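Local coordinates for protein hydrazine synthase alpha subunit (PDB 5C2V) that catalyses, within the hydrazine synthase complex, the condensation of hydroxylamine made in the gamma subunit with ammonia to give hydrazine, using c-type heme, at residues P342-V350 with G359-K367; A684-L693 with W760-D768. One frame throughout, in Å; residues are numbered along the deposited sequence.

Contact 1: residues P342-V350 with G359-K367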
loop_
_atom_site.group_PDB
_atom_site.type_symbol
_atom_site.label_atom_id
_atom_site.label_comp_id
_atom_site.label_asym_id
_atom_site.label_seq_id
_atom_site.Cartn_x
_atom_site.Cartn_y
_atom_site.Cartn_z
ATOM N N PRO D 342 28.007 16.479 0.957
ATOM C CA PRO D 342 28.673 16.490 -0.352
ATOM C C PRO D 342 29.679 17.633 -0.493
ATOM O O PRO D 342 29.462 18.718 0.049
ATOM C CB PRO D 342 27.514 16.670 -1.343
ATOM C CG PRO D 342 26.266 16.386 -0.564
ATOM C CD PRO D 342 26.569 16.770 0.845
ATOM N N LEU D 343 30.764 17.385 -1.220
ATOM C CA LEU D 343 31.763 18.413 -1.491
ATOM C C LEU D 343 31.808 18.742 -2.980
ATOM O O LEU D 343 31.507 17.889 -3.814
ATOM C CB LEU D 343 33.149 17.965 -1.014
ATOM C CG LEU D 343 33.471 18.046 0.481
ATOM C CD1 LEU D 343 34.898 17.584 0.741
ATOM C CD2 LEU D 343 33.263 19.459 1.000
ATOM N N PRO D 344 32.186 19.986 -3.318
ATOM C CA PRO D 344 32.390 20.426 -4.705
ATOM C C PRO D 344 33.464 19.618 -5.434
ATOM O O PRO D 344 33.561 19.682 -6.659
ATOM C CB PRO D 344 32.821 21.886 -4.545
ATOM C CG PRO D 344 32.186 22.317 -3.274
ATOM C CD PRO D 344 32.253 21.116 -2.374
ATOM N N ASP D 345 34.255 18.863 -4.677
ATOM C CA ASP D 345 35.310 18.023 -5.233
ATOM C C ASP D 345 34.751 16.661 -5.620
ATOM O O ASP D 345 35.504 15.751 -5.973
ATOM C CB ASP D 345 36.449 17.849 -4.228
ATOM C CG ASP D 345 36.919 19.163 -3.649
ATOM O OD1 ASP D 345 36.855 20.184 -4.364
ATOM O OD2 ASP D 345 37.350 19.176 -2.477
ATOM N N ASP D 346 33.428 16.538 -5.521
ATOM C CA ASP D 346 32.702 15.286 -5.732
ATOM C C ASP D 346 33.050 14.264 -4.657
ATOM O O ASP D 346 32.952 13.057 -4.878
ATOM C CB ASP D 346 32.977 14.707 -7.124
ATOM C CG ASP D 346 32.509 15.622 -8.237
ATOM O OD1 ASP D 346 31.591 16.431 -7.992
ATOM O OD2 ASP D 346 33.059 15.530 -9.355
ATOM N N ARG D 347 33.457 14.756 -3.491
ATOM C CA ARG D 347 33.618 13.898 -2.329
ATOM C C ARG D 347 32.443 14.114 -1.386
ATOM O O ARG D 347 31.607 14.987 -1.622
ATOM C CB ARG D 347 34.940 14.185 -1.614
ATOM C CG ARG D 347 36.174 13.992 -2.481
ATOM C CD ARG D 347 37.451 14.202 -1.681
ATOM N NE ARG D 347 37.577 15.572 -1.195
ATOM C CZ ARG D 347 38.549 15.993 -0.391
ATOM N NH1 ARG D 347 39.481 15.146 0.023
ATOM N NH2 ARG D 347 38.586 17.258 0.002
ATOM N N MET D 348 32.380 13.328 -0.318
ATOM C CA MET D 348 31.324 13.493 0.671
ATOM C C MET D 348 31.776 13.030 2.052
ATOM O O MET D 348 32.494 12.037 2.182
ATOM C CB MET D 348 30.067 12.732 0.235
ATOM C CG MET D 348 28.850 12.969 1.116
ATOM S SD MET D 348 27.312 12.407 0.361
ATOM C CE MET D 348 27.684 10.680 0.067
ATOM N N LEU D 349 31.349 13.753 3.081
ATOM C CA LEU D 349 31.603 13.356 4.460
ATOM C C LEU D 349 30.323 12.818 5.081
ATOM O O LEU D 349 29.283 13.476 5.045
ATOM C CB LEU D 349 32.138 14.532 5.281
ATOM C CG LEU D 349 33.619 14.882 5.121
ATOM C CD1 LEU D 349 33.942 16.172 5.856
ATOM C CD2 LEU D 349 34.491 13.745 5.628
ATOM N N VAL D 350 30.397 11.617 5.644
ATOM C CA VAL D 350 29.218 10.996 6.234
ATOM C C VAL D 350 29.450 10.613 7.689
ATOM O O VAL D 350 30.576 10.313 8.091
ATOM C CB VAL D 350 28.789 9.739 5.447
ATOM C CG1 VAL D 350 28.343 10.116 4.043
ATOM C CG2 VAL D 350 29.925 8.726 5.396
ATOM N N GLY D 359 30.734 7.827 13.783
ATOM C CA GLY D 359 31.969 8.558 13.559
ATOM C C GLY D 359 31.980 9.239 12.206
ATOM O O GLY D 359 31.087 9.023 11.392
ATOM N N ILE D 360 32.987 10.070 11.960
ATOM C CA ILE D 360 33.088 10.777 10.688
ATOM C C ILE D 360 33.939 9.994 9.692
ATOM O O ILE D 360 35.059 9.589 10.004
ATOM C CB ILE D 360 33.679 12.186 10.873
ATOM C CG1 ILE D 360 32.891 12.957 11.933
ATOM C CG2 ILE D 360 33.683 12.939 9.553
ATOM C CD1 ILE D 360 31.419 13.106 11.611
ATOM N N TYR D 361 33.398 9.778 8.497
ATOM C CA TYR D 361 34.076 8.981 7.478
ATOM C C TYR D 361 33.971 9.610 6.091
ATOM O O TYR D 361 32.974 10.258 5.763
ATOM C CB TYR D 361 33.496 7.562 7.433
ATOM C CG TYR D 361 33.634 6.777 8.720
ATOM C CD1 TYR D 361 32.705 6.912 9.743
ATOM C CD2 TYR D 361 34.683 5.886 8.903
ATOM C CE1 TYR D 361 32.825 6.195 10.919
ATOM C CE2 TYR D 361 34.811 5.163 10.075
ATOM C CZ TYR D 361 33.879 5.321 11.079
ATOM O OH TYR D 361 34.001 4.604 12.246
ATOM N N TRP D 362 35.007 9.413 5.280
ATOM C CA TRP D 362 34.950 9.757 3.865
ATOM C C TRP D 362 34.108 8.722 3.137
ATOM O O TRP D 362 34.345 7.526 3.276
ATOM C CB TRP D 362 36.352 9.821 3.251
ATOM C CG TRP D 362 37.130 11.036 3.632
ATOM C CD1 TRP D 362 38.243 11.086 4.420
ATOM C CD2 TRP D 362 36.855 12.386 3.240
ATOM N NE1 TRP D 362 38.678 12.383 4.543
ATOM C CE2 TRP D 362 37.843 13.201 3.828
ATOM C CE3 TRP D 362 35.870 12.984 2.449
ATOM C CZ2 TRP D 362 37.873 14.582 3.650
ATOM C CZ3 TRP D 362 35.901 14.355 2.274
ATOM C CH2 TRP D 362 36.896 15.138 2.871
ATOM N N PHE D 363 33.124 9.169 2.366
ATOM C CA PHE D 363 32.241 8.231 1.681
ATOM C C PHE D 363 32.883 7.673 0.414
ATOM O O PHE D 363 33.657 8.355 -0.257
ATOM C CB PHE D 363 30.906 8.898 1.342
ATOM C CG PHE D 363 29.841 7.927 0.914
ATOM C CD1 PHE D 363 29.093 7.240 1.857
ATOM C CD2 PHE D 363 29.591 7.696 -0.429
ATOM C CE1 PHE D 363 28.115 6.344 1.469
ATOM C CE2 PHE D 363 28.614 6.802 -0.823
ATOM C CZ PHE D 363 27.874 6.125 0.127
ATOM N N ASN D 364 32.556 6.424 0.099
ATOM C CA ASN D 364 33.031 5.784 -1.122
ATOM C C ASN D 364 31.858 5.430 -2.028
ATOM O O ASN D 364 31.006 4.618 -1.666
ATOM C CB ASN D 364 33.849 4.532 -0.791
ATOM C CG ASN D 364 34.641 4.012 -1.980
ATOM O OD1 ASN D 364 34.178 4.051 -3.122
ATOM N ND2 ASN D 364 35.845 3.519 -1.715
ATOM N N PHE D 365 31.817 6.045 -3.205
ATOM C CA PHE D 365 30.719 5.834 -4.142
ATOM C C PHE D 365 30.866 4.536 -4.931
ATOM O O PHE D 365 29.880 3.987 -5.421
ATOM C CB PHE D 365 30.611 7.020 -5.101
ATOM C CG PHE D 365 30.148 8.287 -4.443
ATOM C CD1 PHE D 365 31.055 9.145 -3.844
ATOM C CD2 PHE D 365 28.803 8.615 -4.415
ATOM C CE1 PHE D 365 30.629 10.311 -3.234
ATOM C CE2 PHE D 365 28.370 9.777 -3.807
ATOM C CZ PHE D 365 29.285 10.627 -3.216
ATOM N N SER D 366 32.096 4.047 -5.051
ATOM C CA SER D 366 32.346 2.814 -5.787
ATOM C C SER D 366 31.967 1.590 -4.956
ATOM O O SER D 366 31.635 0.538 -5.502
ATOM C CB SER D 366 33.813 2.729 -6.217
ATOM O OG SER D 366 34.677 2.711 -5.095
ATOM N N LYS D 367 32.028 1.732 -3.635
ATOM C CA LYS D 367 31.674 0.640 -2.732
ATOM C C LYS D 367 30.243 0.729 -2.206
ATOM O O LYS D 367 29.783 -0.176 -1.508
ATOM C CB LYS D 367 32.645 0.601 -1.551
ATOM C CG LYS D 367 34.067 0.235 -1.929
ATOM C CD LYS D 367 34.113 -1.111 -2.631
ATOM C CE LYS D 367 35.543 -1.586 -2.812
ATOM N NZ LYS D 367 36.254 -1.688 -1.509
HETATM O O HOH W 1 34.152 11.133 -0.592
#
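Trp362 is sandwiched between a charged group and a methyl group. The guanidinium of Arg347 lies flat on one face of the indole, with centres 4.4 Å apart and planes only 20° from parallel. Leu349 CD2 sits on the opposite face, 3.5 Å from the centroid of the six-membered ring. At the indole edge, Leu343 CD1 comes in near the plane, 3.7 Å from Trp362 CZ3. The Arg347 chain bends at its third torsion (chi3 -64°), which lays the guanidinium over the ring. Arg347 NH2 also forms a salt bridge with Asp345 OD2, through a long, weak hydrogen bond.

The two segments belong to an antiparallel beta hairpin, the middle pair of a four-stranded sheet consistent with one blade of the six-bladed propeller. Val350 and Tyr361 form a hydrogen-bonded pair, with Val350 N to Tyr361 O and Tyr361 N to Val350 O both 2.9 Å. Beyond it, Phe363 N donates to Met348 O. Past that bond the strands part, and a water accepts from Met348 N and donates to Phe363 O.

On the face of Met348 and Val350, the contact with Phe363 is apolar. Met348 runs alongside Phe363, its CG anti to the backbone N (chi1 -173°), and lays CE over one face of the ring, 3.9 Å from the centroid. The same methyl reaches Phe365 CZ, while Val350 CG1 meets Phe363 CD1 at 3.7 Å. Leu313 of strand 312-317 packs against Val350 and Phe363. On the other face, Pro385 and Pro387 of strand 381-387 touch Leu349.

Contact 2: residues A684-L693 with W760-D768; sequences AYSRAYNSLL and WIDLGAQWD. With CA (calcium ion), chain Z.
Trp767 projects into the hollow formed by Tyr685, Ser686 and Tyr689 at the start of helix 687-692. Its CG is anti to the backbone N (chi1 155°), which carries the indole toward the helix. Tyr685 turns an edge to the indole face, planes 72° apart, and its CA sits over the six-membered ring, 3.8 Å from the centroid. Trp767 in turn points an edge at the face of Tyr689, and its CB lies over that same ring. Leu693 CD2, from the same segment as Tyr689, covers the opposite face, so the phenol lies between this methyl and Trp767 CB.

This aromatic cluster lies in the C-terminal cytochrome c domain, where the chain leaves helix 751-762 through a Schellman motif at Gly764. The chain just after the turn presents two carbonyls to the rings. Tyr689 OH donates to Ala765 O at 2.9 Å, in the carbonyl plane, and is also bonded to the backbone N of Gly497. Trp760 NE1 donates almost straight to Gln766 O.

The far rim of Trp760 fits against Leu693, with CH2 3.9 Å from Leu693 CD2. Just beyond Trp767, Asp768 OD1 binds a calcium ion at 2.3 Å, in a site completed by Ile770, Gly772, Asp774 and two waters.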
loop_
_atom_site.group_PDB
_atom_site.type_symbol
_atom_site.label_atom_id
_atom_site.label_comp_id
_atom_site.label_asym_id
_atom_site.label_seq_id
_atom_site.Cartn_x
_atom_site.Cartn_y
_atom_site.Cartn_z
ATOM N N ALA D 684 -15.312 10.055 26.397
ATOM C CA ALA D 684 -14.986 11.219 25.583
ATOM C C ALA D 684 -16.237 11.811 24.954
ATOM O O ALA D 684 -16.598 12.958 25.220
ATOM C CB ALA D 684 -13.978 10.850 24.504
ATOM N N TYR D 685 -16.895 11.004 24.125
ATOM C CA TYR D 685 -18.017 11.450 23.311
ATOM C C TYR D 685 -19.340 10.842 23.755
ATOM O O TYR D 685 -19.379 10.007 24.657
ATOM C CB TYR D 685 -17.764 11.095 21.845
ATOM C CG TYR D 685 -16.314 11.199 21.459
ATOM C CD1 TYR D 685 -15.738 12.438 21.247
ATOM C CD2 TYR D 685 -15.529 10.064 21.269
ATOM C CE1 TYR D 685 -14.420 12.557 20.891
ATOM C CE2 TYR D 685 -14.204 10.176 20.904
ATOM C CZ TYR D 685 -13.658 11.425 20.716
ATOM O OH TYR D 685 -12.340 11.546 20.352
ATOM N N SER D 686 -20.419 11.248 23.094
ATOM C CA SER D 686 -21.750 10.764 23.431
ATOM C C SER D 686 -22.079 9.474 22.685
ATOM O O SER D 686 -21.236 8.917 21.978
ATOM C CB SER D 686 -22.803 11.831 23.124
ATOM O OG SER D 686 -22.804 12.172 21.749
ATOM N N ARG D 687 -23.312 9.007 22.848
ATOM C CA ARG D 687 -23.762 7.777 22.209
ATOM C C ARG D 687 -23.877 7.936 20.695
ATOM O O ARG D 687 -23.457 7.060 19.936
ATOM C CB ARG D 687 -25.107 7.337 22.795
ATOM C CG ARG D 687 -25.728 6.138 22.096
ATOM C CD ARG D 687 -24.800 4.936 22.138
ATOM N NE ARG D 687 -24.557 4.483 23.503
ATOM C CZ ARG D 687 -23.620 3.602 23.839
ATOM N NH1 ARG D 687 -22.832 3.082 22.907
ATOM N NH2 ARG D 687 -23.469 3.242 25.106
ATOM N N ALA D 688 -24.450 9.056 20.264
ATOM C CA ALA D 688 -24.666 9.312 18.844
ATOM C C ALA D 688 -23.349 9.397 18.078
ATOM O O ALA D 688 -23.227 8.863 16.974
ATOM C CB ALA D 688 -25.471 10.588 18.656
ATOM N N TYR D 689 -22.363 10.065 18.670
ATOM C CA TYR D 689 -21.058 10.211 18.036
ATOM C C TYR D 689 -20.355 8.864 17.923
ATOM O O TYR D 689 -19.787 8.538 16.881
ATOM C CB TYR D 689 -20.181 11.198 18.811
ATOM C CG TYR D 689 -18.889 11.542 18.104
ATOM C CD1 TYR D 689 -17.722 10.828 18.351
ATOM C CD2 TYR D 689 -18.836 12.581 17.184
ATOM C CE1 TYR D 689 -16.541 11.139 17.705
ATOM C CE2 TYR D 689 -17.659 12.901 16.533
ATOM C CZ TYR D 689 -16.516 12.177 16.796
ATOM O OH TYR D 689 -15.343 12.493 16.149
ATOM N N ASN D 690 -20.393 8.088 19.002
ATOM C CA ASN D 690 -19.804 6.753 19.004
ATOM C C ASN D 690 -20.463 5.848 17.972
ATOM O O ASN D 690 -19.795 5.046 17.317
ATOM C CB ASN D 690 -19.909 6.120 20.393
ATOM C CG ASN D 690 -18.870 6.656 21.358
ATOM O OD1 ASN D 690 -17.708 6.250 21.326
ATOM N ND2 ASN D 690 -19.285 7.567 22.230
ATOM N N SER D 691 -21.777 5.986 17.827
ATOM C CA SER D 691 -22.525 5.201 16.855
ATOM C C SER D 691 -22.144 5.571 15.425
ATOM O O SER D 691 -21.807 4.705 14.619
ATOM C CB SER D 691 -24.031 5.391 17.056
ATOM O OG SER D 691 -24.441 4.929 18.332
ATOM N N LEU D 692 -22.188 6.865 15.121
ATOM C CA LEU D 692 -21.974 7.342 13.758
ATOM C C LEU D 692 -20.538 7.152 13.266
ATOM O O LEU D 692 -20.301 7.031 12.065
ATOM C CB LEU D 692 -22.366 8.818 13.655
ATOM C CG LEU D 692 -23.864 9.100 13.795
ATOM C CD1 LEU D 692 -24.129 10.590 13.942
ATOM C CD2 LEU D 692 -24.622 8.530 12.606
ATOM N N LEU D 693 -19.585 7.126 14.192
ATOM C CA LEU D 693 -18.175 6.997 13.830
ATOM C C LEU D 693 -17.683 5.550 13.881
ATOM O O LEU D 693 -16.494 5.286 13.696
ATOM C CB LEU D 693 -17.310 7.876 14.738
ATOM C CG LEU D 693 -17.125 9.338 14.310
ATOM C CD1 LEU D 693 -16.528 9.417 12.913
ATOM C CD2 LEU D 693 -18.429 10.123 14.379
ATOM N N TRP D 760 -20.212 19.057 8.539
ATOM C CA TRP D 760 -19.549 18.380 9.647
ATOM C C TRP D 760 -18.711 17.205 9.159
ATOM O O TRP D 760 -17.557 17.051 9.557
ATOM C CB TRP D 760 -20.574 17.898 10.675
ATOM C CG TRP D 760 -19.995 16.973 11.703
ATOM C CD1 TRP D 760 -19.033 17.269 12.625
ATOM C CD2 TRP D 760 -20.347 15.601 11.917
ATOM N NE1 TRP D 760 -18.761 16.165 13.396
ATOM C CE2 TRP D 760 -19.555 15.128 12.982
ATOM C CE3 TRP D 760 -21.253 14.726 11.310
ATOM C CZ2 TRP D 760 -19.642 13.820 13.454
ATOM C CZ3 TRP D 760 -21.339 13.429 11.780
ATOM C CH2 TRP D 760 -20.538 12.987 12.841
ATOM N N ILE D 761 -19.289 16.385 8.286
ATOM C CA ILE D 761 -18.577 15.227 7.757
ATOM C C ILE D 761 -17.414 15.637 6.853
ATOM O O ILE D 761 -16.317 15.083 6.952
ATOM C CB ILE D 761 -19.525 14.296 6.981
ATOM C CG1 ILE D 761 -20.625 13.775 7.906
ATOM C CG2 ILE D 761 -18.759 13.136 6.373
ATOM C CD1 ILE D 761 -21.532 12.753 7.263
ATOM N N ASP D 762 -17.650 16.615 5.984
ATOM C CA ASP D 762 -16.612 17.099 5.075
ATOM C C ASP D 762 -15.439 17.728 5.825
ATOM O O ASP D 762 -14.307 17.723 5.337
ATOM C CB ASP D 762 -17.197 18.108 4.085
ATOM C CG ASP D 762 -17.589 17.470 2.767
ATOM O OD1 ASP D 762 -17.609 16.224 2.689
ATOM O OD2 ASP D 762 -17.882 18.217 1.810
ATOM N N LEU D 763 -15.714 18.267 7.009
ATOM C CA LEU D 763 -14.679 18.871 7.844
ATOM C C LEU D 763 -13.809 17.828 8.541
ATOM O O LEU D 763 -12.819 18.169 9.186
ATOM C CB LEU D 763 -15.306 19.793 8.892
ATOM C CG LEU D 763 -15.704 21.203 8.451
ATOM C CD1 LEU D 763 -16.504 21.886 9.544
ATOM C CD2 LEU D 763 -14.471 22.022 8.101
ATOM N N GLY D 764 -14.174 16.557 8.405
ATOM C CA GLY D 764 -13.459 15.490 9.081
ATOM C C GLY D 764 -14.226 14.872 10.236
ATOM O O GLY D 764 -13.697 14.016 10.944
ATOM N N ALA D 765 -15.464 15.322 10.431
ATOM C CA ALA D 765 -16.375 14.732 11.412
ATOM C C ALA D 765 -15.807 14.736 12.827
ATOM O O ALA D 765 -15.807 13.710 13.506
ATOM C CB ALA D 765 -16.743 13.309 10.999
ATOM N N GLN D 766 -15.327 15.894 13.268
ATOM C CA GLN D 766 -14.781 16.022 14.612
ATOM C C GLN D 766 -15.886 16.046 15.662
ATOM O O GLN D 766 -17.071 15.961 15.342
ATOM C CB GLN D 766 -13.924 17.287 14.734
ATOM C CG GLN D 766 -12.670 17.297 13.873
ATOM C CD GLN D 766 -12.950 17.707 12.442
ATOM O OE1 GLN D 766 -14.080 18.046 12.092
ATOM N NE2 GLN D 766 -11.918 17.685 11.606
ATOM N N TRP D 767 -15.470 16.162 16.917
ATOM C CA TRP D 767 -16.369 16.252 18.061
ATOM C C TRP D 767 -16.174 17.610 18.712
ATOM O O TRP D 767 -17.091 18.431 18.778
ATOM C CB TRP D 767 -16.091 15.120 19.055
ATOM C CG TRP D 767 -16.492 15.404 20.480
ATOM C CD1 TRP D 767 -15.708 15.951 21.458
ATOM C CD2 TRP D 767 -17.749 15.099 21.102
ATOM N NE1 TRP D 767 -16.410 16.036 22.636
ATOM C CE2 TRP D 767 -17.662 15.517 22.447
ATOM C CE3 TRP D 767 -18.941 14.527 20.649
ATOM C CZ2 TRP D 767 -18.723 15.378 23.341
ATOM C CZ3 TRP D 767 -19.993 14.392 21.540
ATOM C CH2 TRP D 767 -19.877 14.816 22.869
ATOM N N ASP D 768 -14.954 17.841 19.185
ATOM C CA ASP D 768 -14.600 19.114 19.771
ATOM C C ASP D 768 -13.825 19.903 18.725
ATOM O O ASP D 768 -12.656 19.626 18.466
ATOM C CB ASP D 768 -13.764 18.885 21.032
ATOM C CG ASP D 768 -13.775 20.066 21.967
ATOM O OD1 ASP D 768 -13.687 21.208 21.481
ATOM O OD2 ASP D 768 -13.875 19.850 23.192
HETATM CA CA CA Z . -12.254 22.343 22.934
HETATM O O HOH W 2 -12.642 20.829 24.762
HETATM O O HOH W 3 -10.364 21.081 22.202
#

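In the fold
The contacts lie on opposite sides of the chain's centre, with centres about 53 Å apart, and share no elements. Contact 1 joins neighbouring strands of one sheet, only a short loop apart in sequence. It is partly buried, and its exposed rim includes Asp346 and the ring of Phe365. Contact 2 links parts of the C-terminal domain 67 residues apart, and every residue that touches is buried. Main-chain pairing sets the register in contact 1, whereas ring packing and a phenol-to-carbonyl bond join the segments in contact 2. Tryptophan is central to both: it lies flat against arginine in the first and meets tyrosines edge to face in the second. Each contact runs close to a calcium ion. In contact 2 the side chain of Leu692 is also about 6 Å from a bound heme c.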